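Side-chain contacts in aminopeptidase P; XAA-pro aminopeptidase (Streptococcus thermophilus, PDB 3IL0), which probably acts as a metal-dependent aminopeptidase of the M24B family, this chain being its creatinase/prolidase-like N-terminal domain rather than the whole enzyme: residues 65-69 with 70-74; 78-81 with 82-86; 94-97 with 98-102. All coordinates share one frame; numbering follows the deposited sequence.

Contact 1 (65-69 with 70-74); sequences QSVHG and FDIIE
Between Val67 and Phe70 the backbone leaves helix 60-66 and turns into strand 71-74, with Val67 the first residue to lose helical torsions and Gly69 carrying the positive phi (83°), which favours glycine, that completes the turn. The side chains that meet across this bend are apolar, and no hydrogen bond joins the two segments. Val67 is the hub. Its CG1 branch lies 3.5 Å from Phe70 CB and 3.9 Å from Phe70 CG, so it meets the root of the aromatic side chain rather than its far end, and it approaches the ring obliquely. The same branch reaches the strand two residues further on, where Val67 CG1 is 3.9 Å from Ile72 CD1. With CG1 anti to the backbone N (chi1 173°), Val67 sends this one methyl forward to both partners. Ile72 replies with the end of its longer branch, and its CD1 also comes within 4.0 Å of Val67 CB. The ring of Phe70 has a polar neighbour at its rim: His68 O sits near the ring plane, 3.7 Å from Phe70 CD2. Beyond the turn, Phe70 is buried against Phe53, Val44 and Ile46 of the sheet, and Val67 packs on Phe37. Gly69 O accepts a hydrogen bond from Arg51 NH1, and Asp71 and Ile73 pair through their backbones with strand 51-55. The result is the helix-to-strand return of a beta-alpha-beta unit, in which strand 51-55, helix 60-66 and the parallel strand 71-74 follow one another, the last of these forming an outer strand of the domain's mixed sheet.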
ATOM      1  N   GLN A  65     -16.643   6.359  -2.967  1.00 61.58           N
ATOM      2  CA  GLN A  65     -16.960   7.438  -3.896  1.00 61.33           C
ATOM      3  C   GLN A  65     -15.771   8.313  -4.263  1.00 61.03           C
ATOM      4  O   GLN A  65     -15.531   8.554  -5.451  1.00 61.41           O
ATOM      5  CB  GLN A  65     -18.136   8.263  -3.387  1.00 61.39           C
ATOM      6  CG  GLN A  65     -19.450   7.707  -3.924  1.00 61.36           C
ATOM      7  CD  GLN A  65     -20.652   8.260  -3.234  1.00 61.39           C
ATOM      8  OE1 GLN A  65     -20.577   8.673  -2.081  1.00 61.83           O
ATOM      9  NE2 GLN A  65     -21.782   8.275  -3.931  1.00 60.85           N
ATOM     10  N   SER A  66     -15.015   8.777  -3.274  1.00 60.49           N
ATOM     11  CA  SER A  66     -13.865   9.646  -3.569  1.00 59.97           C
ATOM     12  C   SER A  66     -12.776   8.965  -4.435  1.00 59.43           C
ATOM     13  O   SER A  66     -12.385   9.524  -5.453  1.00 59.54           O
ATOM     14  CB  SER A  66     -13.264  10.218  -2.275  1.00 59.84           C
ATOM     15  OG  SER A  66     -13.316   9.271  -1.224  1.00 60.60           O
ATOM     16  N   VAL A  67     -12.339   7.755  -4.055  1.00 58.59           N
ATOM     17  CA  VAL A  67     -11.071   7.143  -4.535  1.00 57.73           C
ATOM     18  C   VAL A  67     -11.152   6.399  -5.880  1.00 57.04           C
ATOM     19  O   VAL A  67     -11.865   5.420  -5.992  1.00 57.05           O
ATOM     20  CB  VAL A  67     -10.529   6.124  -3.476  1.00 57.71           C
ATOM     21  CG1 VAL A  67      -9.326   5.342  -4.020  1.00 57.05           C
ATOM     22  CG2 VAL A  67     -10.207   6.829  -2.156  1.00 57.37           C
ATOM     23  N   HIS A  68     -10.387   6.820  -6.879  1.00 56.24           N
ATOM     24  CA  HIS A  68     -10.453   6.182  -8.192  1.00 56.07           C
ATOM     25  C   HIS A  68      -9.173   5.417  -8.494  1.00 55.48           C
ATOM     26  O   HIS A  68      -8.123   5.794  -8.022  1.00 55.20           O
ATOM     27  CB  HIS A  68     -10.737   7.237  -9.277  1.00 56.48           C
ATOM     28  CG  HIS A  68     -11.948   8.081  -8.991  1.00 57.63           C
ATOM     29  ND1 HIS A  68     -13.212   7.747  -9.427  1.00 59.03           N
ATOM     30  CD2 HIS A  68     -12.085   9.235  -8.295  1.00 58.58           C
ATOM     31  CE1 HIS A  68     -14.076   8.660  -9.015  1.00 60.08           C
ATOM     32  NE2 HIS A  68     -13.417   9.575  -8.325  1.00 59.79           N
ATOM     33  N   GLY A  69      -9.273   4.339  -9.280  1.00 55.29           N
ATOM     34  CA  GLY A  69      -8.119   3.442  -9.624  1.00 54.98           C
ATOM     35  C   GLY A  69      -7.750   2.352  -8.601  1.00 54.66           C
ATOM     36  O   GLY A  69      -6.745   1.656  -8.734  1.00 53.62           O
ATOM     37  N   PHE A  70      -8.575   2.234  -7.570  1.00 54.74           N
ATOM     38  CA  PHE A  70      -8.269   1.448  -6.394  1.00 54.65           C
ATOM     39  C   PHE A  70      -9.409   0.555  -6.058  1.00 54.36           C
ATOM     40  O   PHE A  70     -10.574   0.949  -5.994  1.00 55.34           O
ATOM     41  CB  PHE A  70      -8.013   2.328  -5.184  1.00 54.56           C
ATOM     42  CG  PHE A  70      -6.593   2.726  -5.045  1.00 54.79           C
ATOM     43  CD1 PHE A  70      -5.821   2.224  -4.026  1.00 54.38           C
ATOM     44  CD2 PHE A  70      -6.010   3.582  -5.958  1.00 55.13           C
ATOM     45  CE1 PHE A  70      -4.503   2.585  -3.906  1.00 53.81           C
ATOM     46  CE2 PHE A  70      -4.661   3.954  -5.829  1.00 56.09           C
ATOM     47  CZ  PHE A  70      -3.920   3.448  -4.803  1.00 54.48           C
ATOM     48  N   ASP A  71      -9.032  -0.666  -5.800  1.00 53.63           N
ATOM     49  CA  ASP A  71      -9.946  -1.660  -5.457  1.00 52.67           C
ATOM     50  C   ASP A  71     -10.134  -1.510  -3.962  1.00 51.06           C
ATOM     51  O   ASP A  71      -9.203  -1.751  -3.218  1.00 51.97           O
ATOM     52  CB  ASP A  71      -9.306  -2.959  -5.863  1.00 53.05           C
ATOM     53  CG  ASP A  71     -10.172  -4.067  -5.625  1.00 54.57           C
ATOM     54  OD1 ASP A  71     -10.708  -4.091  -4.503  1.00 57.38           O
ATOM     55  OD2 ASP A  71     -10.342  -4.878  -6.554  1.00 60.60           O
ATOM     56  N   ILE A  72     -11.308  -1.048  -3.541  1.00 49.89           N
ATOM     57  CA  ILE A  72     -11.598  -0.721  -2.119  1.00 49.61           C
ATOM     58  C   ILE A  72     -11.961  -2.004  -1.361  1.00 49.40           C
ATOM     59  O   ILE A  72     -12.787  -2.783  -1.835  1.00 49.98           O
ATOM     60  CB  ILE A  72     -12.788   0.288  -1.938  1.00 49.29           C
ATOM     61  CG1 ILE A  72     -12.829   1.368  -3.037  1.00 49.48           C
ATOM     62  CG2 ILE A  72     -12.779   0.919  -0.544  1.00 48.58           C
ATOM     63  CD1 ILE A  72     -11.625   2.254  -3.177  1.00 48.93           C
ATOM     64  N   ILE A  73     -11.342  -2.229  -0.198  1.00 49.29           N
ATOM     65  CA  ILE A  73     -11.555  -3.436   0.594  1.00 48.58           C
ATOM     66  C   ILE A  73     -12.029  -3.016   1.968  1.00 48.88           C
ATOM     67  O   ILE A  73     -11.341  -2.303   2.713  1.00 48.55           O
ATOM     68  CB  ILE A  73     -10.274  -4.325   0.743  1.00 48.09           C
ATOM     69  CG1 ILE A  73      -9.562  -4.553  -0.596  1.00 47.46           C
ATOM     70  CG2 ILE A  73     -10.624  -5.653   1.362  1.00 46.99           C
ATOM     71  CD1 ILE A  73     -10.358  -5.287  -1.651  1.00 47.65           C
ATOM     72  N   GLU A  74     -13.220  -3.468   2.319  1.00 49.65           N
ATOM     73  CA  GLU A  74     -13.727  -3.231   3.670  1.00 50.31           C
ATOM     74  C   GLU A  74     -12.959  -4.164   4.570  1.00 49.54           C
ATOM     75  O   GLU A  74     -12.899  -5.361   4.315  1.00 49.48           O
ATOM     76  CB  GLU A  74     -15.243  -3.476   3.757  1.00 50.90           C
ATOM     77  CG  GLU A  74     -15.902  -2.808   4.999  1.00 54.20           C
ATOM     78  CD  GLU A  74     -17.446  -2.699   4.916  1.00 57.14           C
ATOM     79  OE1 GLU A  74     -18.033  -2.980   3.833  1.00 59.15           O
ATOM     80  OE2 GLU A  74     -18.063  -2.320   5.943  1.00 58.36           O
TER

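Contact 2 (78-81 with 82-86); sequences PLKD and IVKFV
The ring of Phe85 meets Asp81 O at its edge and in its plane, with Phe85 CD2 3.3 Å from that oxygen, so a C-H of the ring rather than a face is turned to the carbonyl one helical turn earlier. The other flat group, the Asp81 carboxylate, receives Lys84 NZ on OD1 at 2.7 Å, through the anti lone pair that faces away from OD2. This salt bridge spans three residues, and the two side chains run alongside each other. Lys84 reaches back because its chain bends at both outer torsions (chi3 and chi4 each -85°). Lys80 NZ stands 4.2 Å from Lys84 NZ, a like-charged neighbour that the aspartate would probably help to offset. Backbone bonds of the first turn carry the helix: Ile82 N to Pro78 O at 2.9 Å, and Val83 N to Leu79 O at 3.2 Å. On the buried flank Ile82 CG1 comes 3.3 Å from Pro78 O. Helix 78-88 thus lies over the sheet, Ile82 resting on Thr43, Phe45 and Leu54 and Phe85 on Leu52, while Leu79 and Val83 pack against Ile111 of helix 102-111.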
ATOM      1  N   PRO A  78      -6.219  -4.778   8.204  1.00 37.21           N
ATOM      2  CA  PRO A  78      -5.803  -4.663   6.831  1.00 34.95           C
ATOM      3  C   PRO A  78      -4.590  -5.543   6.478  1.00 32.25           C
ATOM      4  O   PRO A  78      -4.535  -6.024   5.339  1.00 30.28           O
ATOM      5  CB  PRO A  78      -5.566  -3.157   6.642  1.00 35.00           C
ATOM      6  CG  PRO A  78      -5.657  -2.557   8.046  1.00 37.22           C
ATOM      7  CD  PRO A  78      -6.457  -3.476   8.845  1.00 37.02           C
ATOM      8  N   LEU A  79      -3.660  -5.751   7.419  1.00 30.12           N
ATOM      9  CA  LEU A  79      -2.469  -6.573   7.131  1.00 29.50           C
ATOM     10  C   LEU A  79      -2.897  -8.064   6.931  1.00 29.10           C
ATOM     11  O   LEU A  79      -2.361  -8.756   6.082  1.00 26.83           O
ATOM     12  CB  LEU A  79      -1.359  -6.423   8.200  1.00 28.52           C
ATOM     13  CG  LEU A  79      -0.742  -5.018   8.315  1.00 29.04           C
ATOM     14  CD1 LEU A  79       0.048  -4.830   9.601  1.00 24.47           C
ATOM     15  CD2 LEU A  79       0.132  -4.703   7.128  1.00 23.26           C
ATOM     16  N   LYS A  80      -3.867  -8.521   7.716  1.00 30.14           N
ATOM     17  CA  LYS A  80      -4.471  -9.852   7.537  1.00 31.21           C
ATOM     18  C   LYS A  80      -5.081  -9.935   6.166  1.00 31.04           C
ATOM     19  O   LYS A  80      -4.873 -10.915   5.460  1.00 31.36           O
ATOM     20  CB  LYS A  80      -5.552 -10.097   8.577  1.00 32.90           C
ATOM     21  CG  LYS A  80      -5.653 -11.566   9.011  1.00 38.93           C
ATOM     22  CD  LYS A  80      -6.796 -11.841  10.050  1.00 43.50           C
ATOM     23  CE  LYS A  80      -8.226 -11.841   9.400  1.00 45.73           C
ATOM     24  NZ  LYS A  80      -8.296 -12.648   8.119  1.00 44.72           N
ATOM     25  N   ASP A  81      -5.803  -8.902   5.740  1.00 29.78           N
ATOM     26  CA  ASP A  81      -6.397  -8.978   4.410  1.00 30.31           C
ATOM     27  C   ASP A  81      -5.364  -8.929   3.281  1.00 28.74           C
ATOM     28  O   ASP A  81      -5.566  -9.602   2.276  1.00 27.52           O
ATOM     29  CB  ASP A  81      -7.492  -7.902   4.225  1.00 32.15           C
ATOM     30  CG  ASP A  81      -8.733  -8.194   5.090  1.00 36.23           C
ATOM     31  OD1 ASP A  81      -9.237  -9.346   4.959  1.00 42.99           O
ATOM     32  OD2 ASP A  81      -9.152  -7.336   5.913  1.00 41.18           O
ATOM     33  N   ILE A  82      -4.273  -8.169   3.447  1.00 26.66           N
ATOM     34  CA  ILE A  82      -3.227  -8.083   2.410  1.00 26.86           C
ATOM     35  C   ILE A  82      -2.539  -9.455   2.149  1.00 27.63           C
ATOM     36  O   ILE A  82      -2.176  -9.793   1.015  1.00 26.05           O
ATOM     37  CB  ILE A  82      -2.157  -7.059   2.788  1.00 26.65           C
ATOM     38  CG1 ILE A  82      -2.724  -5.638   2.666  1.00 26.99           C
ATOM     39  CG2 ILE A  82      -0.911  -7.175   1.895  1.00 25.57           C
ATOM     40  CD1 ILE A  82      -1.838  -4.575   3.331  1.00 26.96           C
ATOM     41  N   VAL A  83      -2.336 -10.197   3.241  1.00 28.87           N
ATOM     42  CA  VAL A  83      -1.747 -11.542   3.257  1.00 29.67           C
ATOM     43  C   VAL A  83      -2.481 -12.488   2.262  1.00 27.54           C
ATOM     44  O   VAL A  83      -1.850 -13.199   1.496  1.00 26.16           O
ATOM     45  CB  VAL A  83      -1.784 -12.188   4.756  1.00 30.08           C
ATOM     46  CG1 VAL A  83      -1.376 -13.605   4.788  1.00 29.70           C
ATOM     47  CG2 VAL A  83      -0.892 -11.443   5.633  1.00 31.50           C
ATOM     48  N   LYS A  84      -3.795 -12.476   2.238  1.00 27.33           N
ATOM     49  CA  LYS A  84      -4.498 -13.263   1.233  1.00 26.56           C
ATOM     50  C   LYS A  84      -4.046 -12.946  -0.199  1.00 24.71           C
ATOM     51  O   LYS A  84      -3.838 -13.836  -1.006  1.00 24.16           O
ATOM     52  CB  LYS A  84      -5.986 -12.962   1.264  1.00 28.27           C
ATOM     53  CG  LYS A  84      -6.718 -13.452   2.415  1.00 32.03           C
ATOM     54  CD  LYS A  84      -8.188 -13.184   2.164  1.00 36.80           C
ATOM     55  CE  LYS A  84      -8.609 -11.824   2.564  1.00 39.69           C
ATOM     56  NZ  LYS A  84      -8.944 -11.886   4.051  1.00 42.20           N
ATOM     57  N   PHE A  85      -3.965 -11.663  -0.515  1.00 23.48           N
ATOM     58  CA  PHE A  85      -3.535 -11.222  -1.807  1.00 23.46           C
ATOM     59  C   PHE A  85      -2.160 -11.717  -2.152  1.00 24.09           C
ATOM     60  O   PHE A  85      -1.916 -12.216  -3.268  1.00 24.15           O
ATOM     61  CB  PHE A  85      -3.642  -9.689  -1.919  1.00 23.30           C
ATOM     62  CG  PHE A  85      -5.087  -9.224  -2.056  1.00 25.68           C
ATOM     63  CD1 PHE A  85      -5.688  -9.110  -3.318  1.00 25.95           C
ATOM     64  CD2 PHE A  85      -5.875  -9.043  -0.927  1.00 25.76           C
ATOM     65  CE1 PHE A  85      -7.057  -8.793  -3.434  1.00 26.48           C
ATOM     66  CE2 PHE A  85      -7.227  -8.675  -1.050  1.00 27.37           C
ATOM     67  CZ  PHE A  85      -7.818  -8.556  -2.301  1.00 25.17           C
ATOM     68  N   VAL A  86      -1.250 -11.561  -1.213  1.00 23.88           N
ATOM     69  CA  VAL A  86       0.139 -11.947  -1.430  1.00 23.81           C
ATOM     70  C   VAL A  86       0.275 -13.448  -1.775  1.00 24.85           C
ATOM     71  O   VAL A  86       1.015 -13.834  -2.664  1.00 25.06           O
ATOM     72  CB  VAL A  86       1.004 -11.577  -0.175  1.00 23.63           C
ATOM     73  CG1 VAL A  86       2.269 -12.371  -0.142  1.00 22.62           C
ATOM     74  CG2 VAL A  86       1.306 -10.007  -0.188  1.00 20.28           C
TER

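Contact 3 (94-97 with 98-102); sequences IGFD and NQVSF
Asp97 binds the amides of Gln99 and Val100 with two oxygens, one from the side chain and one from the backbone. Its carbonyl O accepts Val100 N at 3.0 Å in a nearly straight bond (169° at the hydrogen), although the donor stands above the carbonyl plane. Its OD1 accepts Gln99 N at 3.2 Å, again nearly straight, the donor meeting it from well above the carboxylate plane. The carboxylate reaches that amide because CG is anti to the backbone N (chi1 176°), which carries it forward over the turn. Val100 closes the apolar flank: its CG2 lies 3.8 Å from Phe96 CD1, the two side chains crossing at about a right angle. The same methyl, Val100 CG2, also comes 3.2 Å from Asp97 O. One shell out, Leu117 and Pro119 of strand 116-120 touch Phe96, and Thr26 touches Val100. Just past the turn Ser101, the N-cap of helix 102-111, bonds through OG to Tyr104 N. The paired bonds of Asp97 define an Asx turn superimposed on a type I beta turn, an Asx motif, here linking strand 93-97 to the helix of a beta-alpha-beta crossover.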
ATOM      1  N   ILE A  94       7.906  -7.798  -0.486  1.00 27.34           N
ATOM      2  CA  ILE A  94       7.005  -6.743  -0.035  1.00 25.65           C
ATOM      3  C   ILE A  94       7.890  -5.589   0.503  1.00 24.00           C
ATOM      4  O   ILE A  94       8.703  -5.755   1.413  1.00 23.48           O
ATOM      5  CB  ILE A  94       6.016  -7.325   1.006  1.00 25.85           C
ATOM      6  CG1 ILE A  94       5.338  -8.574   0.422  1.00 28.65           C
ATOM      7  CG2 ILE A  94       4.946  -6.334   1.398  1.00 24.36           C
ATOM      8  CD1 ILE A  94       4.436  -9.315   1.452  1.00 31.47           C
ATOM      9  N   GLY A  95       7.810  -4.447  -0.152  1.00 22.00           N
ATOM     10  CA  GLY A  95       8.482  -3.276   0.326  1.00 20.78           C
ATOM     11  C   GLY A  95       7.707  -2.622   1.443  1.00 19.04           C
ATOM     12  O   GLY A  95       6.485  -2.686   1.491  1.00 18.62           O
ATOM     13  N   PHE A  96       8.404  -1.979   2.359  1.00 17.46           N
ATOM     14  CA  PHE A  96       7.711  -1.126   3.381  1.00 16.12           C
ATOM     15  C   PHE A  96       8.590   0.084   3.659  1.00 16.05           C
ATOM     16  O   PHE A  96       9.759   0.045   3.395  1.00 15.73           O
ATOM     17  CB  PHE A  96       7.444  -1.891   4.668  1.00 14.46           C
ATOM     18  CG  PHE A  96       8.728  -2.312   5.397  1.00 13.96           C
ATOM     19  CD1 PHE A  96       9.216  -1.541   6.398  1.00 11.43           C
ATOM     20  CD2 PHE A  96       9.416  -3.493   5.034  1.00 12.07           C
ATOM     21  CE1 PHE A  96      10.426  -1.872   7.047  1.00 14.68           C
ATOM     22  CE2 PHE A  96      10.577  -3.836   5.627  1.00 11.60           C
ATOM     23  CZ  PHE A  96      11.099  -3.028   6.680  1.00 14.11           C
ATOM     24  N   ASP A  97       8.005   1.140   4.186  1.00 15.56           N
ATOM     25  CA  ASP A  97       8.725   2.352   4.497  1.00 16.55           C
ATOM     26  C   ASP A  97       9.549   2.247   5.797  1.00 15.11           C
ATOM     27  O   ASP A  97       9.080   1.800   6.840  1.00 15.41           O
ATOM     28  CB  ASP A  97       7.696   3.462   4.540  1.00 17.21           C
ATOM     29  CG  ASP A  97       8.246   4.783   4.946  1.00 22.21           C
ATOM     30  OD1 ASP A  97       9.481   5.065   4.963  1.00 29.62           O
ATOM     31  OD2 ASP A  97       7.366   5.530   5.367  1.00 32.16           O
ATOM     32  N   ASN A  98      10.811   2.611   5.688  1.00 14.07           N
ATOM     33  CA  ASN A  98      11.759   2.368   6.768  1.00 13.95           C
ATOM     34  C   ASN A  98      11.626   3.330   7.932  1.00 13.26           C
ATOM     35  O   ASN A  98      12.292   3.180   8.921  1.00 11.62           O
ATOM     36  CB  ASN A  98      13.191   2.248   6.266  1.00 13.59           C
ATOM     37  CG  ASN A  98      13.776   3.557   5.826  1.00 16.47           C
ATOM     38  OD1 ASN A  98      13.132   4.628   5.915  1.00 20.16           O
ATOM     39  ND2 ASN A  98      15.060   3.508   5.407  1.00 14.33           N
ATOM     40  N   GLN A  99      10.714   4.273   7.803  1.00 14.12           N
ATOM     41  CA  GLN A  99      10.354   5.129   8.885  1.00 15.21           C
ATOM     42  C   GLN A  99       9.240   4.491   9.718  1.00 15.77           C
ATOM     43  O   GLN A  99       8.841   5.071  10.718  1.00 17.26           O
ATOM     44  CB  GLN A  99       9.910   6.497   8.344  1.00 16.42           C
ATOM     45  CG  GLN A  99      11.024   7.220   7.583  1.00 16.27           C
ATOM     46  CD  GLN A  99      12.294   7.422   8.427  1.00 24.13           C
ATOM     47  OE1 GLN A  99      13.412   7.176   7.960  1.00 31.11           O
ATOM     48  NE2 GLN A  99      12.126   7.864   9.675  1.00 22.98           N
ATOM     49  N   VAL A 100       8.727   3.313   9.374  1.00 14.80           N
ATOM     50  CA  VAL A 100       7.933   2.630  10.418  1.00 14.59           C
ATOM     51  C   VAL A 100       8.792   2.353  11.686  1.00 13.78           C
ATOM     52  O   VAL A 100       9.999   2.321  11.609  1.00 13.27           O
ATOM     53  CB  VAL A 100       7.236   1.390   9.934  1.00 14.01           C
ATOM     54  CG1 VAL A 100       6.302   1.788   8.722  1.00 14.77           C
ATOM     55  CG2 VAL A 100       8.229   0.307   9.535  1.00 11.58           C
ATOM     56  N   SER A 101       8.118   2.176  12.827  1.00 12.43           N
ATOM     57  CA  SER A 101       8.754   1.850  14.058  1.00 11.40           C
ATOM     58  C   SER A 101       9.205   0.378  13.955  1.00 10.75           C
ATOM     59  O   SER A 101       8.663  -0.415  13.164  1.00  9.82           O
ATOM     60  CB  SER A 101       7.807   1.999  15.219  1.00 10.19           C
ATOM     61  OG  SER A 101       6.878   0.957  15.169  1.00 12.39           O
ATOM     62  N   PHE A 102      10.198   0.045  14.779  1.00  8.85           N
ATOM     63  CA  PHE A 102      10.707  -1.290  14.825  1.00  9.40           C
ATOM     64  C   PHE A 102       9.630  -2.244  15.381  1.00  8.92           C
ATOM     65  O   PHE A 102       9.483  -3.341  14.892  1.00  7.67           O
ATOM     66  CB  PHE A 102      12.001  -1.325  15.664  1.00  9.32           C
ATOM     67  CG  PHE A 102      12.602  -2.693  15.752  1.00 13.91           C
ATOM     68  CD1 PHE A 102      13.347  -3.203  14.682  1.00 13.91           C
ATOM     69  CD2 PHE A 102      12.296  -3.538  16.829  1.00 13.00           C
ATOM     70  CE1 PHE A 102      13.837  -4.497  14.722  1.00 14.19           C
ATOM     71  CE2 PHE A 102      12.797  -4.864  16.877  1.00 13.72           C
ATOM     72  CZ  PHE A 102      13.588  -5.333  15.843  1.00 12.39           C
TER

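Along the chain the three contacts come in series, none enclosing or crossing another. Contact 1 closes the turn from helix 60-66 into outer strand 71-74; contact 2 is the opening of helix 78-88, which follows after a short loop; contact 3 closes the turn that leads from strand 93-97 to helix 102-111. Neighbours touch: Ile73 CD1 lies 4.2 Å from Phe85 CZ between contacts 1 and 2, and Val86 CG2 lies 3.6 Å from Ile94 CD1 between contacts 2 and 3. Contacts 1 and 3 do not meet, their centres about 23 Å apart on opposite sides of the chain's centre, yet both belong to one sheet, and helix 78-88 bridges them.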